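Local atomic coordinates of molybdopterin molybdotransferase (Pyrococcus horikoshii, PDB entry 1UZ5), a protein that probably catalyses insertion of molybdate into adenylyl-molybdopterin, releasing AMP and yielding molybdenum-loaded molybdopterin in the biosynthesis of the molybdenum cofactor. Residues A[67-72]-A[130-135]. Residues are numbered along the deposited sequence; the frame is centred on the assembly and turned at random.
Sequences FMASEA and YKPAYP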
loop_
_atom_site.group_PDB
_atom_site.type_symbol
_atom_site.label_atom_id
_atom_site.label_comp_id
_atom_site.label_asym_id
_atom_site.label_seq_id
_atom_site.Cartn_x
_atom_site.Cartn_y
_atom_site.Cartn_z
ATOM N N PHE A 67 -34.295 32.885 23.177
ATOM C CA PHE A 67 -35.574 32.363 22.710
ATOM C C PHE A 67 -36.705 33.364 22.476
ATOM O O PHE A 67 -37.525 33.166 21.581
ATOM C CB PHE A 67 -36.045 31.236 23.643
ATOM C CG PHE A 67 -35.261 29.954 23.489
ATOM C CD1 PHE A 67 -34.283 29.830 22.501
ATOM C CD2 PHE A 67 -35.498 28.871 24.331
ATOM C CE1 PHE A 67 -33.553 28.652 22.357
ATOM C CE2 PHE A 67 -34.771 27.686 24.195
ATOM C CZ PHE A 67 -33.799 27.577 23.207
ATOM N N MET A 68 -36.748 34.436 23.261
ATOM C CA MET A 68 -37.797 35.443 23.108
ATOM C C MET A 68 -37.396 36.566 22.157
ATOM O O MET A 68 -38.119 37.549 22.010
ATOM C CB MET A 68 -38.159 36.037 24.473
ATOM C CG MET A 68 -38.662 35.015 25.480
ATOM S SD MET A 68 -40.079 34.072 24.859
ATOM C CE MET A 68 -41.441 35.144 25.340
ATOM N N ALA A 69 -36.249 36.420 21.504
ATOM C CA ALA A 69 -35.771 37.445 20.582
ATOM C C ALA A 69 -36.646 37.595 19.343
ATOM O O ALA A 69 -37.039 36.610 18.719
ATOM C CB ALA A 69 -34.338 37.143 20.162
ATOM N N SER A 70 -36.938 38.842 18.991
ATOM C CA SER A 70 -37.742 39.158 17.816
ATOM C C SER A 70 -37.263 40.504 17.293
ATOM O O SER A 70 -36.651 41.280 18.031
ATOM C CB SER A 70 -39.230 39.239 18.176
ATOM O OG SER A 70 -39.493 40.305 19.076
ATOM N N GLU A 71 -37.538 40.779 16.023
ATOM C CA GLU A 71 -37.121 42.039 15.423
ATOM C C GLU A 71 -37.754 43.225 16.138
ATOM O O GLU A 71 -37.199 44.323 16.145
ATOM C CB GLU A 71 -37.485 42.063 13.940
ATOM C CG GLU A 71 -36.742 41.020 13.120
ATOM C CD GLU A 71 -37.060 41.103 11.640
ATOM O OE1 GLU A 71 -38.244 40.937 11.276
ATOM O OE2 GLU A 71 -36.127 41.333 10.841
ATOM N N ALA A 72 -38.910 42.994 16.751
ATOM C CA ALA A 72 -39.618 44.048 17.471
ATOM C C ALA A 72 -39.046 44.228 18.873
ATOM O O ALA A 72 -38.903 45.351 19.358
ATOM C CB ALA A 72 -41.105 43.718 17.551
ATOM N N TYR A 130 -31.884 39.790 17.498
ATOM C CA TYR A 130 -33.239 39.911 16.957
ATOM C C TYR A 130 -33.862 38.592 16.515
ATOM O O TYR A 130 -35.046 38.541 16.171
ATOM C CB TYR A 130 -33.213 40.872 15.763
ATOM C CG TYR A 130 -32.646 42.237 16.086
ATOM C CD1 TYR A 130 -33.445 43.232 16.645
ATOM C CD2 TYR A 130 -31.299 42.527 15.857
ATOM C CE1 TYR A 130 -32.921 44.483 16.972
ATOM C CE2 TYR A 130 -30.763 43.777 16.183
ATOM C CZ TYR A 130 -31.583 44.748 16.740
ATOM O OH TYR A 130 -31.066 45.979 17.069
ATOM N N LYS A 131 -33.065 37.531 16.522
ATOM C CA LYS A 131 -33.538 36.219 16.104
ATOM C C LYS A 131 -33.038 35.157 17.082
ATOM O O LYS A 131 -31.876 35.162 17.474
ATOM C CB LYS A 131 -33.021 35.924 14.695
ATOM C CG LYS A 131 -33.517 34.634 14.077
ATOM C CD LYS A 131 -32.938 34.466 12.681
ATOM C CE LYS A 131 -33.441 33.201 12.008
ATOM N NZ LYS A 131 -32.852 33.037 10.649
ATOM N N PRO A 132 -33.918 34.240 17.501
ATOM C CA PRO A 132 -33.466 33.211 18.438
ATOM C C PRO A 132 -32.420 32.293 17.812
ATOM O O PRO A 132 -32.484 31.970 16.627
ATOM C CB PRO A 132 -34.752 32.459 18.774
ATOM C CG PRO A 132 -35.820 33.504 18.590
ATOM C CD PRO A 132 -35.376 34.171 17.313
ATOM N N ALA A 133 -31.441 31.895 18.612
ATOM C CA ALA A 133 -30.418 30.977 18.138
ATOM C C ALA A 133 -30.875 29.610 18.627
ATOM O O ALA A 133 -31.837 29.505 19.387
ATOM C CB ALA A 133 -29.067 31.326 18.752
ATOM N N TYR A 134 -30.202 28.562 18.181
ATOM C CA TYR A 134 -30.528 27.219 18.622
ATOM C C TYR A 134 -29.213 26.521 18.950
ATOM O O TYR A 134 -28.184 26.826 18.355
ATOM C CB TYR A 134 -31.268 26.444 17.532
ATOM C CG TYR A 134 -30.577 26.446 16.190
ATOM C CD1 TYR A 134 -30.839 27.442 15.250
ATOM C CD2 TYR A 134 -29.654 25.456 15.862
ATOM C CE1 TYR A 134 -30.198 27.450 14.014
ATOM C CE2 TYR A 134 -29.007 25.456 14.635
ATOM C CZ TYR A 134 -29.283 26.453 13.715
ATOM O OH TYR A 134 -28.646 26.443 12.497
ATOM N N PRO A 135 -29.231 25.584 19.908
ATOM C CA PRO A 135 -27.994 24.881 20.260
ATOM C C PRO A 135 -27.329 24.325 19.013
ATOM O O PRO A 135 -27.984 23.677 18.197
ATOM C CB PRO A 135 -28.479 23.775 21.190
ATOM C CG PRO A 135 -29.671 24.420 21.873
ATOM C CD PRO A 135 -30.367 25.109 20.722
#
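Two loops of the MoeA N-terminal region, one leading from strand 58-61 to strand 75-83 and the other following strand 126-129, pack against each other where P132 touches F67 and A69. The touching parts, 67-71 and 130-133, run roughly antiparallel, 150° apart, and the centre of the contact is about 53 Å from the centre of the elongated chain. P132 CG meets two backbone carbonyl oxygens, 3.5 Å from F67 O and 3.3 Å from A69 O, and P132 CD also lies 3.3 Å from A69 O. The methyl CB of A69, buried and directed at the opposite loop, comes within 4.2 Å of P132 CG and also rests on the K131 backbone. At the start of 67-72, the CB bond of F67 points away from 130-135, but CG stands anti to the carbonyl carbon (chi1 -73°), and the ring still meets A133 O with its edge, the oxygen in plane and 3.5 Å from CE1. Near S70 and E71, Y130 O faces their peptide, 3.2 Å from S70 C. The Y130 ring has S70 O at its edge, near its plane and 4.0 Å from CD1, with E71 O placed obliquely, 3.9 Å from CD1; the Y130 side chain also touches P74. Outside the pair, T66 OG1 accepts a hydrogen bond from A133 N and S70 OG is bonded to S73 OG. No hydrogen bond joins the two segments directly. The contact therefore rests on proline and aromatic carbons against backbone oxygens and on the A69 methyl, depending on shape and close approach rather than directional bonds.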